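Local coordinates for uncharacterized protein (Novosphingobium aromaticivorans, PDB 3M7A) that is of unknown function but belongs to the DUF192 family, is made with a signal sequence, is probably exported, and folds around a curled mixed beta sheet, at residues A10-H15 / Q21-T26; H34-E39 / A118-N123; M52-L57 / E61-L66. All coordinates share one frame; numbering follows the deposited sequence. Where two conformers were deposited one is given.

Contact 1 of 3, residues A10-H15 / Q21-T26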
# COMPACT_ATOMS: atom_id res chain seq x y z
N ALA A 10 7.56 -2.86 16.14
CA ALA A 10 8.68 -3.71 15.74
C ALA A 10 9.61 -3.00 14.76
O ALA A 10 9.16 -2.30 13.85
CB ALA A 10 8.18 -5.00 15.15
N ALA A 11 10.91 -3.21 14.94
CA ALA A 11 11.94 -2.62 14.08
C ALA A 11 11.76 -3.03 12.62
O ALA A 11 11.18 -4.09 12.32
CB ALA A 11 13.31 -3.07 14.55
N PRO A 12 12.26 -2.20 11.70
CA PRO A 12 12.26 -2.65 10.31
C PRO A 12 12.97 -4.00 10.14
O PRO A 12 13.88 -4.36 10.91
CB PRO A 12 13.00 -1.53 9.59
CG PRO A 12 12.74 -0.32 10.44
CD PRO A 12 12.81 -0.84 11.84
N ALA A 13 12.55 -4.74 9.13
CA ALA A 13 13.10 -6.05 8.82
C ALA A 13 13.38 -6.12 7.33
O ALA A 13 13.31 -5.11 6.64
CB ALA A 13 12.13 -7.14 9.26
N VAL A 14 13.74 -7.30 6.85
CA VAL A 14 14.03 -7.51 5.43
C VAL A 14 13.19 -8.69 4.92
O VAL A 14 13.15 -9.75 5.54
CB VAL A 14 15.53 -7.78 5.17
CG1 VAL A 14 15.81 -7.94 3.70
CG2 VAL A 14 16.40 -6.66 5.78
N HIS A 15 12.55 -8.50 3.78
CA HIS A 15 11.67 -9.53 3.22
C HIS A 15 12.49 -10.66 2.58
O HIS A 15 13.42 -10.39 1.82
CB HIS A 15 10.76 -8.90 2.18
CG HIS A 15 9.58 -9.73 1.83
ND1 HIS A 15 9.63 -10.78 0.94
CD2 HIS A 15 8.32 -9.70 2.31
CE1 HIS A 15 8.43 -11.33 0.85
NE2 HIS A 15 7.62 -10.70 1.69
N GLN A 21 13.29 -3.77 2.30
CA GLN A 21 13.06 -3.42 3.68
C GLN A 21 11.57 -3.55 3.98
O GLN A 21 10.74 -3.19 3.15
CB GLN A 21 13.50 -1.97 3.93
CG GLN A 21 13.56 -1.64 5.39
CD GLN A 21 13.90 -0.19 5.72
OE1 GLN A 21 14.06 0.15 6.90
NE2 GLN A 21 14.00 0.68 4.70
N ILE A 22 11.22 -4.03 5.16
CA ILE A 22 9.85 -4.04 5.66
C ILE A 22 9.75 -3.01 6.77
O ILE A 22 10.54 -3.03 7.72
CB ILE A 22 9.47 -5.44 6.22
CG1 ILE A 22 9.55 -6.52 5.14
CG2 ILE A 22 8.10 -5.41 6.89
CD1 ILE A 22 9.53 -7.93 5.69
N VAL A 23 8.79 -2.10 6.63
CA VAL A 23 8.59 -1.03 7.57
C VAL A 23 7.14 -0.98 8.00
O VAL A 23 6.23 -1.30 7.23
CB VAL A 23 9.03 0.34 6.97
CG1 VAL A 23 10.54 0.32 6.57
CG2 VAL A 23 8.13 0.73 5.78
N PRO A 24 6.88 -0.53 9.23
CA PRO A 24 5.49 -0.38 9.66
C PRO A 24 4.83 0.85 9.01
O PRO A 24 5.43 1.92 8.97
CB PRO A 24 5.61 -0.19 11.17
CG PRO A 24 6.97 0.38 11.35
CD PRO A 24 7.82 -0.28 10.32
N VAL A 25 3.61 0.66 8.49
CA VAL A 25 2.83 1.75 7.89
C VAL A 25 1.50 1.77 8.62
O VAL A 25 0.90 0.72 8.81
CB VAL A 25 2.61 1.53 6.37
CG1 VAL A 25 1.71 2.62 5.79
CG2 VAL A 25 3.94 1.42 5.65
N THR A 26 1.05 2.97 9.00
CA THR A 26 -0.23 3.12 9.68
C THR A 26 -1.18 3.92 8.84
O THR A 26 -0.76 4.79 8.07
CB THR A 26 -0.07 3.76 11.09
OG1 THR A 26 0.49 5.07 10.96
CG2 THR A 26 0.82 2.88 11.98

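Contact 2 of 3, residues H34-E39 / A118-N123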
# COMPACT_ATOMS: atom_id res chain seq x y z
N HIS A 34 -4.98 1.38 11.69
CA HIS A 34 -4.62 0.10 11.06
C HIS A 34 -3.13 0.09 10.80
O HIS A 34 -2.55 1.14 10.50
CB HIS A 34 -5.36 -0.06 9.73
CG HIS A 34 -6.82 0.18 9.85
ND1 HIS A 34 -7.70 -0.76 10.33
CD2 HIS A 34 -7.55 1.29 9.61
CE1 HIS A 34 -8.91 -0.25 10.37
NE2 HIS A 34 -8.86 1.00 9.93
N VAL A 35 -2.53 -1.09 10.89
CA VAL A 35 -1.08 -1.23 10.79
C VAL A 35 -0.73 -2.34 9.80
O VAL A 35 -1.27 -3.43 9.88
CB VAL A 35 -0.45 -1.62 12.18
CG1 VAL A 35 1.07 -1.69 12.06
CG2 VAL A 35 -0.87 -0.63 13.24
N PHE A 36 0.17 -2.04 8.86
CA PHE A 36 0.63 -2.98 7.85
C PHE A 36 2.15 -3.05 7.87
O PHE A 36 2.79 -2.02 7.70
CB PHE A 36 0.13 -2.58 6.47
CG PHE A 36 -1.36 -2.44 6.41
CD1 PHE A 36 -2.16 -3.54 6.22
CD2 PHE A 36 -1.98 -1.21 6.59
CE1 PHE A 36 -3.54 -3.44 6.19
CE2 PHE A 36 -3.36 -1.08 6.58
CZ PHE A 36 -4.14 -2.19 6.36
N ARG A 37 2.71 -4.24 7.99
CA ARG A 37 4.14 -4.44 7.80
C ARG A 37 4.38 -4.49 6.29
O ARG A 37 3.97 -5.44 5.63
CB ARG A 37 4.60 -5.75 8.44
CG ARG A 37 4.40 -5.91 9.91
CD ARG A 37 5.26 -5.05 10.69
NE ARG A 37 6.69 -5.28 10.47
CZ ARG A 37 7.66 -4.60 11.08
NH1 ARG A 37 7.35 -3.61 11.95
NH2 ARG A 37 8.94 -4.87 10.79
N SER A 38 5.02 -3.45 5.77
CA SER A 38 5.03 -3.21 4.33
C SER A 38 6.42 -3.23 3.73
O SER A 38 7.31 -2.54 4.18
CB SER A 38 4.38 -1.85 4.08
OG SER A 38 3.06 -1.81 4.57
N GLU A 39 6.59 -4.01 2.68
CA GLU A 39 7.79 -3.92 1.85
C GLU A 39 7.87 -2.53 1.25
O GLU A 39 6.86 -2.03 0.74
CB GLU A 39 7.71 -4.94 0.73
CG GLU A 39 7.98 -6.37 1.18
CD GLU A 39 7.61 -7.34 0.08
OE1 GLU A 39 8.49 -7.59 -0.78
OE2 GLU A 39 6.43 -7.79 0.01
N ALA A 118 2.85 8.57 -2.07
CA ALA A 118 3.02 7.17 -1.71
C ALA A 118 1.82 6.37 -2.20
O ALA A 118 0.76 6.92 -2.45
CB ALA A 118 3.18 7.02 -0.18
N VAL A 119 1.99 5.07 -2.30
CA VAL A 119 0.94 4.13 -2.58
C VAL A 119 1.08 2.97 -1.61
O VAL A 119 2.18 2.50 -1.39
CB VAL A 119 0.99 3.61 -4.03
CG1 VAL A 119 -0.17 2.66 -4.31
CG2 VAL A 119 0.98 4.80 -5.03
N LEU A 120 -0.04 2.53 -1.03
CA LEU A 120 -0.06 1.38 -0.15
C LEU A 120 -0.96 0.34 -0.80
O LEU A 120 -2.14 0.60 -1.09
CB LEU A 120 -0.59 1.77 1.22
CG LEU A 120 -0.76 0.60 2.18
CD1 LEU A 120 0.60 -0.04 2.57
CD2 LEU A 120 -1.49 1.05 3.45
N GLU A 121 -0.39 -0.84 -1.05
CA GLU A 121 -1.17 -1.98 -1.54
C GLU A 121 -1.40 -3.00 -0.42
O GLU A 121 -0.47 -3.37 0.28
CB GLU A 121 -0.46 -2.69 -2.71
CG GLU A 121 -0.39 -1.83 -3.95
CD GLU A 121 0.32 -2.45 -5.13
OE1 GLU A 121 0.94 -3.50 -5.01
OE2 GLU A 121 0.25 -1.82 -6.21
N ILE A 122 -2.66 -3.39 -0.27
CA ILE A 122 -3.09 -4.39 0.70
C ILE A 122 -4.05 -5.35 -0.01
O ILE A 122 -4.44 -5.15 -1.15
CB ILE A 122 -3.76 -3.73 1.92
CG1 ILE A 122 -5.07 -3.01 1.56
CG2 ILE A 122 -2.76 -2.79 2.61
CD1 ILE A 122 -5.78 -2.40 2.78
N ASN A 123 -4.43 -6.41 0.68
CA ASN A 123 -5.29 -7.41 0.07
C ASN A 123 -6.60 -6.82 -0.45
O ASN A 123 -7.22 -5.94 0.16
CB ASN A 123 -5.61 -8.51 1.08
CG ASN A 123 -4.55 -9.55 1.19
OD1 ASN A 123 -4.03 -10.01 0.19
ND2 ASN A 123 -4.27 -9.97 2.42

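Contact 3 of 3, residues M52-L57 / E61-L66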
# COMPACT_ATOMS: atom_id res chain seq x y z
N MSE A 52 4.01 -8.17 -8.33
CA MSE A 52 3.95 -9.17 -9.38
C MSE A 52 4.46 -10.52 -8.86
O MSE A 52 5.41 -10.59 -8.06
CB MSE A 52 4.82 -8.76 -10.57
CG MSE A 52 4.26 -7.66 -11.42
SE MSE A 52 5.39 -7.38 -12.96
CE MSE A 52 4.34 -5.99 -13.77
N PHE A 53 3.78 -11.56 -9.34
CA PHE A 53 4.14 -12.97 -9.11
C PHE A 53 3.86 -13.51 -7.72
O PHE A 53 3.94 -14.73 -7.53
CB PHE A 53 5.60 -13.28 -9.49
CG PHE A 53 5.99 -12.75 -10.83
CD1 PHE A 53 5.38 -13.23 -11.96
CD2 PHE A 53 6.93 -11.74 -10.95
CE1 PHE A 53 5.72 -12.73 -13.22
CE2 PHE A 53 7.27 -11.22 -12.19
CZ PHE A 53 6.65 -11.71 -13.32
N ARG A 54 3.53 -12.65 -6.76
CA ARG A 54 3.27 -13.10 -5.40
C ARG A 54 1.98 -13.89 -5.33
O ARG A 54 0.98 -13.45 -5.87
CB ARG A 54 3.10 -11.93 -4.46
CG ARG A 54 4.32 -11.12 -4.30
CD ARG A 54 5.46 -11.87 -3.65
NE ARG A 54 6.61 -10.99 -3.58
CZ ARG A 54 6.79 -10.08 -2.63
NH1 ARG A 54 5.94 -9.97 -1.63
NH2 ARG A 54 7.85 -9.29 -2.69
N THR A 55 1.98 -15.04 -4.67
CA THR A 55 0.75 -15.84 -4.56
C THR A 55 0.06 -15.71 -3.21
O THR A 55 -1.02 -16.24 -3.03
CB THR A 55 1.01 -17.31 -4.87
OG1 THR A 55 2.04 -17.78 -4.00
CG2 THR A 55 1.46 -17.44 -6.35
N GLU A 56 0.67 -14.97 -2.29
CA GLU A 56 0.06 -14.75 -0.98
C GLU A 56 0.54 -13.46 -0.35
O GLU A 56 1.58 -12.93 -0.68
CB GLU A 56 0.31 -15.93 -0.05
CG GLU A 56 1.76 -16.05 0.41
CD GLU A 56 1.97 -17.17 1.42
OE1 GLU A 56 1.17 -17.29 2.38
OE2 GLU A 56 2.94 -17.93 1.24
N LEU A 57 -0.28 -12.93 0.54
CA LEU A 57 -0.08 -11.68 1.25
C LEU A 57 -1.02 -11.72 2.46
O LEU A 57 -2.21 -11.99 2.31
CB LEU A 57 -0.45 -10.47 0.39
CG LEU A 57 -0.15 -9.08 0.99
CD1 LEU A 57 1.34 -8.82 1.11
CD2 LEU A 57 -0.85 -8.01 0.15
N GLU A 61 0.04 -7.36 6.24
CA GLU A 61 1.15 -7.00 5.36
C GLU A 61 0.69 -6.08 4.23
O GLU A 61 -0.49 -5.94 3.96
CB GLU A 61 1.78 -8.28 4.76
CG GLU A 61 2.32 -9.23 5.80
CD GLU A 61 2.91 -10.49 5.19
OE1 GLU A 61 2.33 -11.03 4.22
OE2 GLU A 61 3.96 -10.94 5.68
N GLY A 62 1.65 -5.45 3.57
CA GLY A 62 1.38 -4.65 2.41
C GLY A 62 2.65 -4.37 1.65
O GLY A 62 3.71 -4.92 1.95
N MSE A 63 2.54 -3.51 0.65
CA MSE A 63 3.71 -2.94 -0.00
C MSE A 63 3.48 -1.43 -0.08
O MSE A 63 2.41 -0.99 -0.51
CB MSE A 63 3.96 -3.50 -1.39
CG MSE A 63 5.21 -2.94 -2.08
SE MSE A 63 5.72 -3.81 -3.70
CE MSE A 63 6.64 -5.34 -2.92
N ILE A 64 4.48 -0.66 0.34
CA ILE A 64 4.44 0.79 0.31
C ILE A 64 5.43 1.27 -0.77
O ILE A 64 6.59 0.84 -0.79
CB ILE A 64 4.72 1.41 1.73
CG1 ILE A 64 4.58 2.94 1.73
CG2 ILE A 64 6.08 1.02 2.27
CD1 ILE A 64 3.17 3.43 1.74
N PHE A 65 4.95 2.13 -1.64
CA PHE A 65 5.66 2.68 -2.77
C PHE A 65 5.91 4.15 -2.45
O PHE A 65 4.96 4.90 -2.30
CB PHE A 65 4.82 2.58 -4.04
CG PHE A 65 4.42 1.16 -4.46
CD1 PHE A 65 3.53 0.42 -3.73
CD2 PHE A 65 4.89 0.63 -5.65
CE1 PHE A 65 3.16 -0.84 -4.14
CE2 PHE A 65 4.51 -0.64 -6.07
CZ PHE A 65 3.64 -1.37 -5.32
N LEU A 66 7.17 4.56 -2.27
CA LEU A 66 7.51 5.91 -1.82
C LEU A 66 8.10 6.65 -3.01
O LEU A 66 9.06 6.18 -3.64
CB LEU A 66 8.49 5.91 -0.65
CG LEU A 66 7.95 5.35 0.65
CD1 LEU A 66 9.04 5.51 1.74
CD2 LEU A 66 6.59 5.98 1.05

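Contact 1 of 3, residues A10-H15 / Q21-T26
Gln21 lays its side chain beside the ring of Pro12, and OE1 comes to 3.3 Å from Pro12 CB. CG stands anti to the backbone N (chi1 -168°) and the chain is extended beyond it, which together set glutamine and proline side by side, pointing the same way; a polar end suits this exposed position on the strand. Ile22 is the centre of the contact. Its backbone forms both hydrogen bonds of one antiparallel hydrogen-bonded pair: Ile22 N to Ala13 O at 2.8 Å, and Ala13 N to Ile22 O at 3.0 Å. On the face shared with Ala13, Ile22 sends CD1 against His15, 3.8 Å from its CB; the small Ala13 leaves room for this branched neighbour. Val23 adds a looser touch, CG1 to Pro12 CB at 4.3 Å. Pro24 ends the contact near Ala10 O, its CG 4.3 Å away. The pairing makes a short beta hairpin: 13-14, following helix 6-9, borders strand 21-29, whose backbone is also bonded to strand 32-41, while Arg37 of that strand reaches over to the carbonyls of Ala10 and Ala11.

Contact 2 of 3, residues H34-E39 / A118-N123
Phe36 presents one face of its ring to Ile122 of strand 118-123, whose CG2 stands 3.8 Å from the ring centroid and only 16° off the normal, a CH-pi contact. The ring's CZ also meets Ile122 CD1 at 3.9 Å, while CD2 touches Leu120 CD2 at the same distance, the leucine crossing the phenylalanine at about a right angle. Ile122 can offer CG2 because CG1 takes the place between backbone N and carbonyl carbon (chi1 65°). Were Phe36 replaced by alanine, Ile122 CG2 would probably lose its aromatic partner and a gap would open beside Leu120. The two strands belong to one curled mixed sheet, in which strand 61-66 lies between them and pairs with both. Their axes pass 8.7 Å apart at 116°, and they meet by side chains pointing toward each other, with no hydrogen bond between them, consistent with the curl of the sheet. Two residues on, Ser38 points the same way, and its OG packs 3.6 Å from Leu120 CD1. A weak bond from Ser38 OG to Phe36 O, 3.1 Å long, gives this buried hydroxyl a partner within its own strand; Ile64 of the intervening strand packs against the serine, and a small residue is consistent with that.

Contact 3 of 3, residues M52-L57 / E61-L66
Leu57 overlaps the aliphatic part of Glu61, its CD1 lying 3.7 Å from Glu61 CB while the two side chains slide past each other in opposite directions. The leucine leaves its backbone at an angle to the strand, but with CG anti to the backbone N (chi1 -174°) its end swings back to the start of 61-66, where CD1 also meets the backbone of the next residue, 4.2 Å from Gly62 N. Glu61 suits this partly exposed place because its two halves do different work: CB gives the leucine an apolar surface, and the extended chain carries the carboxylate to the turn between 57 and 61, where OE1 accepts a hydrogen bond from Gly58 N and lies 3.8 Å from Leu57 C.

Further along, Met63, present as selenomethionine, approaches Arg54. The two side chains cross at about a right angle, and in the arginine conformer given the methyl CE stands 4.1 Å from Arg54 NH2, set obliquely to the guanidinium. A bend at chi3 (-81°) turns the end of the selenomethionine to this spot, and its apolar methyl makes only van der Waals contact with the charged group. Arg54 gets its polar partner from strand 32-41, which runs beside 61-66 in the sheet, through a salt bridge of NH2 to Glu39.

This is how the loop after helix 44-49 closes onto the sheet just before entering it as strand 61-66; the carbonyl of Leu57 is tied in addition to Asn123. No hydrogen bond joins 52-57 to 61-66: Leu57 packs on the aliphatic part of Glu61 and the Met63 methyl touches the guanidinium, while the charged ends are bonded by third parties, Gly58 for Glu61 and Glu39 for Arg54, which is likely to fix where each chain lies.

How the contacts relate
Along the chain, contact 1 closes before contact 2 opens, and contact 3 falls wholly between the two strands that contact 2 brings together. All three reach the same mixed sheet: strand 21-29 pairs with 32-41, which runs parallel to 61-66, which in turn pairs with 118-123. Centres of contacts 1 and 2 lie about 10 Å apart, those of 2 and 3 about 8 Å, and those of 1 and 3 about 13 Å. Contact 2 is the buried interior, contact 1 the surface hairpin and contact 3 the loop entry. Glu39, in contact 2, is reached by His15 of contact 1 and by the loop of contact 3, so the N-terminal arm and the loop converge on one strand.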